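Long-range contacts in putative signal recognition particle protein (Chaetomium thermophilum, PDB 5CK4), which binds guanine nucleotide as the Arf-like GTPase beta subunit of the signal recognition particle receptor, which is associated with secretory membranes: residues R109-I114 with R307-I312; R242-R247 with E268-A273. One frame throughout, in Å; residues are numbered along the deposited sequence.

Interaction 1: R109-I114 with R307-I312; sequences RKFLLI and RWWRWI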
loop_
_atom_site.group_PDB
_atom_site.type_symbol
_atom_site.label_atom_id
_atom_site.label_comp_id
_atom_site.label_asym_id
_atom_site.label_seq_id
_atom_site.Cartn_x
_atom_site.Cartn_y
_atom_site.Cartn_z
ATOM N N ARG A 109 -3.370 14.842 -12.254
ATOM C CA ARG A 109 -3.334 13.379 -12.223
ATOM C C ARG A 109 -4.722 12.770 -12.021
ATOM O O ARG A 109 -4.934 11.582 -12.275
ATOM C CB ARG A 109 -2.340 12.888 -11.165
ATOM C CG ARG A 109 -0.918 13.377 -11.436
ATOM C CD ARG A 109 0.150 12.621 -10.654
ATOM N NE ARG A 109 1.491 12.992 -11.106
ATOM C CZ ARG A 109 2.247 13.926 -10.536
ATOM N NH1 ARG A 109 1.802 14.582 -9.475
ATOM N NH2 ARG A 109 3.450 14.201 -11.026
ATOM N N LYS A 110 -5.656 13.608 -11.581
ATOM C CA LYS A 110 -7.063 13.243 -11.418
ATOM C C LYS A 110 -7.318 12.285 -10.253
ATOM O O LYS A 110 -8.316 11.568 -10.236
ATOM C CB LYS A 110 -7.654 12.696 -12.725
ATOM C CG LYS A 110 -7.435 13.606 -13.926
ATOM C CD LYS A 110 -7.889 12.936 -15.209
ATOM C CE LYS A 110 -7.158 11.623 -15.434
ATOM N NZ LYS A 110 -7.522 11.008 -16.740
ATOM N N PHE A 111 -6.413 12.279 -9.279
ATOM C CA PHE A 111 -6.682 11.599 -8.019
ATOM C C PHE A 111 -6.062 12.327 -6.835
ATOM O O PHE A 111 -5.153 13.139 -6.995
ATOM C CB PHE A 111 -6.265 10.118 -8.054
ATOM C CG PHE A 111 -4.773 9.883 -8.063
ATOM C CD1 PHE A 111 -4.066 9.770 -6.873
ATOM C CD2 PHE A 111 -4.084 9.733 -9.260
ATOM C CE1 PHE A 111 -2.697 9.530 -6.871
ATOM C CE2 PHE A 111 -2.715 9.495 -9.271
ATOM C CZ PHE A 111 -2.022 9.396 -8.072
ATOM N N LEU A 112 -6.586 12.039 -5.651
ATOM C CA LEU A 112 -6.083 12.624 -4.424
ATOM C C LEU A 112 -5.183 11.615 -3.738
ATOM O O LEU A 112 -5.538 10.448 -3.612
ATOM C CB LEU A 112 -7.237 12.993 -3.489
ATOM C CG LEU A 112 -8.285 13.973 -4.019
ATOM C CD1 LEU A 112 -9.413 14.142 -3.014
ATOM C CD2 LEU A 112 -7.647 15.313 -4.339
ATOM N N LEU A 113 -4.021 12.073 -3.296
ATOM C CA LEU A 113 -3.112 11.229 -2.545
ATOM C C LEU A 113 -3.283 11.501 -1.049
ATOM O O LEU A 113 -3.025 12.614 -0.577
ATOM C CB LEU A 113 -1.676 11.484 -2.996
ATOM C CG LEU A 113 -0.585 10.609 -2.389
ATOM C CD1 LEU A 113 -0.843 9.126 -2.682
ATOM C CD2 LEU A 113 0.787 11.046 -2.877
ATOM N N ILE A 114 -3.732 10.486 -0.315
ATOM C CA ILE A 114 -4.098 10.640 1.096
ATOM C C ILE A 114 -3.061 10.052 2.053
ATOM O O ILE A 114 -2.986 8.836 2.244
ATOM C CB ILE A 114 -5.467 9.991 1.404
ATOM C CG1 ILE A 114 -6.516 10.434 0.382
ATOM C CG2 ILE A 114 -5.901 10.293 2.842
ATOM C CD1 ILE A 114 -6.593 11.936 0.172
ATOM N N ARG A 307 6.941 6.419 -12.674
ATOM C CA ARG A 307 6.409 5.081 -12.920
ATOM C C ARG A 307 5.331 4.718 -11.899
ATOM O O ARG A 307 4.360 4.035 -12.235
ATOM C CB ARG A 307 7.510 4.019 -12.912
ATOM C CG ARG A 307 8.470 4.099 -14.090
ATOM C CD ARG A 307 8.998 2.716 -14.449
ATOM N NE ARG A 307 7.915 1.812 -14.835
ATOM C CZ ARG A 307 7.741 0.588 -14.341
ATOM N NH1 ARG A 307 8.586 0.101 -13.437
ATOM N NH2 ARG A 307 6.720 -0.152 -14.756
ATOM N N TRP A 308 5.505 5.167 -10.656
ATOM C CA TRP A 308 4.488 4.958 -9.628
ATOM C C TRP A 308 3.194 5.661 -10.030
ATOM O O TRP A 308 2.123 5.067 -9.969
ATOM C CB TRP A 308 4.941 5.500 -8.270
ATOM C CG TRP A 308 6.031 4.750 -7.570
ATOM C CD1 TRP A 308 6.374 3.442 -7.723
ATOM C CD2 TRP A 308 6.913 5.283 -6.569
ATOM N NE1 TRP A 308 7.425 3.127 -6.892
ATOM C CE2 TRP A 308 7.772 4.243 -6.175
ATOM C CE3 TRP A 308 7.070 6.549 -5.990
ATOM C CZ2 TRP A 308 8.757 4.416 -5.202
ATOM C CZ3 TRP A 308 8.052 6.723 -5.028
ATOM C CH2 TRP A 308 8.885 5.662 -4.644
ATOM N N TRP A 309 3.293 6.929 -10.442
ATOM C CA TRP A 309 2.107 7.699 -10.822
ATOM C C TRP A 309 1.392 7.090 -12.025
ATOM O O TRP A 309 0.167 7.149 -12.124
ATOM C CB TRP A 309 2.445 9.164 -11.151
ATOM C CG TRP A 309 3.197 9.943 -10.087
ATOM C CD1 TRP A 309 4.233 10.803 -10.299
ATOM C CD2 TRP A 309 2.965 9.944 -8.664
ATOM N NE1 TRP A 309 4.665 11.336 -9.110
ATOM C CE2 TRP A 309 3.907 10.824 -8.089
ATOM C CE3 TRP A 309 2.060 9.287 -7.823
ATOM C CZ2 TRP A 309 3.972 11.060 -6.717
ATOM C CZ3 TRP A 309 2.129 9.522 -6.461
ATOM C CH2 TRP A 309 3.072 10.405 -5.924
ATOM N N ARG A 310 2.164 6.528 -12.947
ATOM C CA ARG A 310 1.603 5.923 -14.152
ATOM C C ARG A 310 0.807 4.664 -13.813
ATOM O O ARG A 310 -0.291 4.452 -14.326
ATOM C CB ARG A 310 2.725 5.577 -15.130
ATOM C CG ARG A 310 2.270 5.026 -16.463
ATOM C CD ARG A 310 3.430 5.010 -17.458
ATOM N NE ARG A 310 3.996 6.346 -17.669
ATOM C CZ ARG A 310 5.139 6.780 -17.139
ATOM N NH1 ARG A 310 5.858 5.984 -16.358
ATOM N NH2 ARG A 310 5.568 8.013 -17.389
ATOM N N TRP A 311 1.376 3.838 -12.938
ATOM C CA TRP A 311 0.747 2.582 -12.534
ATOM C C TRP A 311 -0.623 2.840 -11.901
ATOM O O TRP A 311 -1.615 2.191 -12.249
ATOM C CB TRP A 311 1.668 1.836 -11.563
ATOM C CG TRP A 311 1.276 0.417 -11.265
ATOM C CD1 TRP A 311 1.702 -0.706 -11.915
ATOM C CD2 TRP A 311 0.391 -0.030 -10.228
ATOM N NE1 TRP A 311 1.136 -1.825 -11.348
ATOM C CE2 TRP A 311 0.325 -1.435 -10.312
ATOM C CE3 TRP A 311 -0.360 0.623 -9.247
ATOM C CZ2 TRP A 311 -0.453 -2.195 -9.446
ATOM C CZ3 TRP A 311 -1.134 -0.140 -8.385
ATOM C CH2 TRP A 311 -1.173 -1.529 -8.492
ATOM N N ILE A 312 -0.670 3.806 -10.986
ATOM C CA ILE A 312 -1.916 4.188 -10.320
ATOM C C ILE A 312 -2.908 4.814 -11.289
ATOM O O ILE A 312 -4.094 4.462 -11.306
ATOM C CB ILE A 312 -1.650 5.176 -9.163
ATOM C CG1 ILE A 312 -0.815 4.506 -8.067
ATOM C CG2 ILE A 312 -2.960 5.706 -8.595
ATOM C CD1 ILE A 312 -1.551 3.449 -7.270
#

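Interaction 2: R242-R247 with E268-A273; sequences RIRKTR and EGWLGA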
loop_
_atom_site.group_PDB
_atom_site.type_symbol
_atom_site.label_atom_id
_atom_site.label_comp_id
_atom_site.label_asym_id
_atom_site.label_seq_id
_atom_site.Cartn_x
_atom_site.Cartn_y
_atom_site.Cartn_z
ATOM N N ARG A 242 6.174 -16.592 5.993
ATOM C CA ARG A 242 6.568 -17.014 7.335
ATOM C C ARG A 242 5.479 -16.658 8.356
ATOM O O ARG A 242 5.147 -17.461 9.234
ATOM C CB ARG A 242 7.888 -16.360 7.757
ATOM C CG ARG A 242 8.366 -16.857 9.111
ATOM C CD ARG A 242 9.574 -16.087 9.626
ATOM N NE ARG A 242 9.227 -14.694 9.886
ATOM C CZ ARG A 242 8.663 -14.257 11.010
ATOM N NH1 ARG A 242 8.390 -15.103 11.996
ATOM N NH2 ARG A 242 8.373 -12.970 11.148
ATOM N N ILE A 243 4.942 -15.448 8.238
ATOM C CA ILE A 243 3.896 -14.976 9.152
ATOM C C ILE A 243 2.649 -15.853 9.089
ATOM O O ILE A 243 2.143 -16.301 10.117
ATOM C CB ILE A 243 3.502 -13.504 8.854
ATOM C CG1 ILE A 243 4.688 -12.581 9.136
ATOM C CG2 ILE A 243 2.287 -13.074 9.708
ATOM C CD1 ILE A 243 4.544 -11.189 8.541
ATOM N N ARG A 244 2.145 -16.105 7.888
ATOM C CA ARG A 244 0.918 -16.895 7.790
ATOM C C ARG A 244 1.128 -18.318 8.289
ATOM O O ARG A 244 0.229 -18.899 8.902
ATOM C CB ARG A 244 0.321 -16.870 6.376
ATOM C CG ARG A 244 1.119 -17.625 5.306
ATOM C CD ARG A 244 0.389 -17.592 3.963
ATOM N NE ARG A 244 1.049 -18.413 2.946
ATOM C CZ ARG A 244 0.591 -18.566 1.709
ATOM N NH1 ARG A 244 -0.540 -17.963 1.350
ATOM N NH2 ARG A 244 1.251 -19.334 0.841
ATOM N N LYS A 245 2.319 -18.870 8.055
ATOM C CA LYS A 245 2.633 -20.227 8.533
ATOM C C LYS A 245 2.731 -20.310 10.052
ATOM O O LYS A 245 2.225 -21.249 10.671
ATOM C CB LYS A 245 3.946 -20.731 7.918
ATOM C CG LYS A 245 4.338 -22.111 8.378
ATOM C CD LYS A 245 3.338 -23.149 7.880
ATOM C CE LYS A 245 3.204 -23.084 6.367
ATOM N NZ LYS A 245 2.759 -24.360 5.771
ATOM N N THR A 246 3.395 -19.328 10.652
ATOM C CA THR A 246 3.520 -19.272 12.103
ATOM C C THR A 246 2.163 -19.052 12.760
ATOM O O THR A 246 1.871 -19.621 13.811
ATOM C CB THR A 246 4.475 -18.149 12.544
ATOM O OG1 THR A 246 5.750 -18.341 11.923
ATOM C CG2 THR A 246 4.658 -18.166 14.053
ATOM N N ARG A 247 1.327 -18.228 12.140
ATOM C CA ARG A 247 0.029 -17.942 12.723
ATOM C C ARG A 247 -0.887 -19.145 12.614
ATOM O O ARG A 247 -1.634 -19.440 13.540
ATOM C CB ARG A 247 -0.600 -16.696 12.103
ATOM C CG ARG A 247 0.138 -15.430 12.496
ATOM C CD ARG A 247 -0.584 -14.158 12.072
ATOM N NE ARG A 247 0.250 -12.992 12.356
ATOM C CZ ARG A 247 -0.071 -11.740 12.048
ATOM N NH1 ARG A 247 -1.226 -11.478 11.450
ATOM N NH2 ARG A 247 0.768 -10.750 12.340
ATOM N N GLU A 268 -10.951 -14.863 9.167
ATOM C CA GLU A 268 -9.750 -15.489 8.615
ATOM C C GLU A 268 -8.472 -14.806 9.102
ATOM O O GLU A 268 -8.442 -13.590 9.302
ATOM C CB GLU A 268 -9.794 -15.515 7.082
ATOM C CG GLU A 268 -9.795 -14.154 6.409
ATOM C CD GLU A 268 -10.039 -14.254 4.914
ATOM O OE1 GLU A 268 -9.358 -15.059 4.251
ATOM O OE2 GLU A 268 -10.921 -13.534 4.398
ATOM N N GLY A 269 -7.424 -15.595 9.307
ATOM C CA GLY A 269 -6.127 -15.056 9.672
ATOM C C GLY A 269 -5.082 -15.338 8.607
ATOM O O GLY A 269 -4.022 -14.718 8.599
ATOM N N TRP A 270 -5.395 -16.269 7.707
ATOM C CA TRP A 270 -4.468 -16.726 6.663
ATOM C C TRP A 270 -4.502 -15.834 5.415
ATOM O O TRP A 270 -5.521 -15.736 4.729
ATOM C CB TRP A 270 -4.797 -18.186 6.295
ATOM C CG TRP A 270 -4.005 -18.783 5.157
ATOM C CD1 TRP A 270 -4.302 -18.711 3.818
ATOM C CD2 TRP A 270 -2.812 -19.570 5.257
ATOM N NE1 TRP A 270 -3.360 -19.391 3.087
ATOM C CE2 TRP A 270 -2.439 -19.934 3.947
ATOM C CE3 TRP A 270 -2.020 -20.001 6.331
ATOM C CZ2 TRP A 270 -1.305 -20.706 3.678
ATOM C CZ3 TRP A 270 -0.894 -20.771 6.061
ATOM C CH2 TRP A 270 -0.548 -21.115 4.746
ATOM N N LEU A 271 -3.390 -15.169 5.134
ATOM C CA LEU A 271 -3.287 -14.305 3.962
ATOM C C LEU A 271 -3.027 -15.162 2.731
ATOM O O LEU A 271 -2.152 -16.027 2.762
ATOM C CB LEU A 271 -2.113 -13.350 4.133
ATOM C CG LEU A 271 -1.774 -12.496 2.911
ATOM C CD1 LEU A 271 -2.889 -11.501 2.747
ATOM C CD2 LEU A 271 -0.427 -11.786 3.110
ATOM N N GLY A 272 -3.770 -14.922 1.649
ATOM C CA GLY A 272 -3.555 -15.655 0.407
ATOM C C GLY A 272 -4.508 -16.813 0.181
ATOM O O GLY A 272 -5.514 -16.970 0.895
ATOM N N ALA A 273 -4.183 -17.624 -0.821
ATOM C CA ALA A 273 -5.009 -18.758 -1.219
ATOM C C ALA A 273 -4.856 -19.922 -0.259
ATOM O O ALA A 273 -3.749 -20.251 0.164
ATOM C CB ALA A 273 -4.651 -19.196 -2.623
HETATM O O HOH W 1 -3.549 -12.765 11.202
#

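Interaction 1: R109-I114 with R307-I312
R109 lays its guanidinium over one face of the W309 indole. In this cation-pi contact R109 CZ lies 3.9 Å from the centroid of the W309 five-membered ring. The two planes are tilted by 32°, and the overlap is offset toward the rim. R109 NE sits 3.6 Å from W309 CG, and R109 NH2 is equally close to W309 CD1. An extended R109 chain from CG to NE carries the group this far; its charge also has a long, weak ion pair with E306. F111 CG lies between the backbone N and the carbonyl carbon (chi1 71°); the ring beyond it presents one face to I312 CG2, a CH-pi contact 4.0 Å from the F111 centroid. The F111 edge meets the indole, CZ lying 4.1 Å from W309 CE3. L113 reaches the far end of the same indole, with CD2 3.9 Å from W309 CH2. W309 thus meets a charge at its pyrrole side and apolar groups along its benzo side. F39 of helix 32-40 packs edge-to-face on W309 and meets F111. The contact joins C-terminal helix 306-313 to the start of strand 112-115 and the turn leading into it, a helix-on-sheet packing of the P-loop GTPase fold.

Interaction 2: R242-R247 with E268-A273
R244 stretches its side chain across one face of the W270 indole. R244 CD is 3.6 Å from the centroid of the W270 six-membered ring, a CH-pi contact, and R244 NE is 3.4 Å from W270 CZ2. The guanidinium and the indole are nearly parallel, 13° apart, with the overlap offset toward the rim. R244 CG lies between the backbone N and the carbonyl carbon (chi1 70°), which sets it 3.8 Å from W270 CZ3; the extended chain then runs on over the ring. At the guanidinium edge, R244 NH1 donates to L271 O at 2.9 Å. The bond is fairly straight at 162° and lies in both the carbonyl and guanidinium planes. The same NH1 has a salt bridge to E283 and NH2 bonds S276, so edge and face are both held. W270 NE1 in turn donates to A273 O at 3.1 Å, from above the carbonyl plane. Further on, a water accepts from R247 NH1 at 2.7 Å and donates to G269 O at 3.3 Å. An arginine laid over a tryptophan face by a CH-pi contact, with a side-chain-to-backbone hydrogen bond, ties the irregular segment 268-273 to the C-terminal part of helix 229-249, away from the nucleotide site.

How the interactions relate
From the N terminus, the chain passes through strand 21-25 and helix 32-40 before reaching 109-114, the first half of interaction 1. It then continues through strands 159-170 and 214-219 to helix 229-249. Interaction 2 closes a short loop there, bringing 268-273 back to that helix after an unmodelled stretch. Strand 291-295 follows, and helix 306-313 finally closes the much longer loop of interaction 1. Interaction 2 is thus nested inside interaction 1. Their centres are about 30 Å apart, on opposite sides of the chain's centre, and they do not touch. Interaction 1 ties the C-terminal helix to the sheet; interaction 2 holds a peripheral loop to a helix.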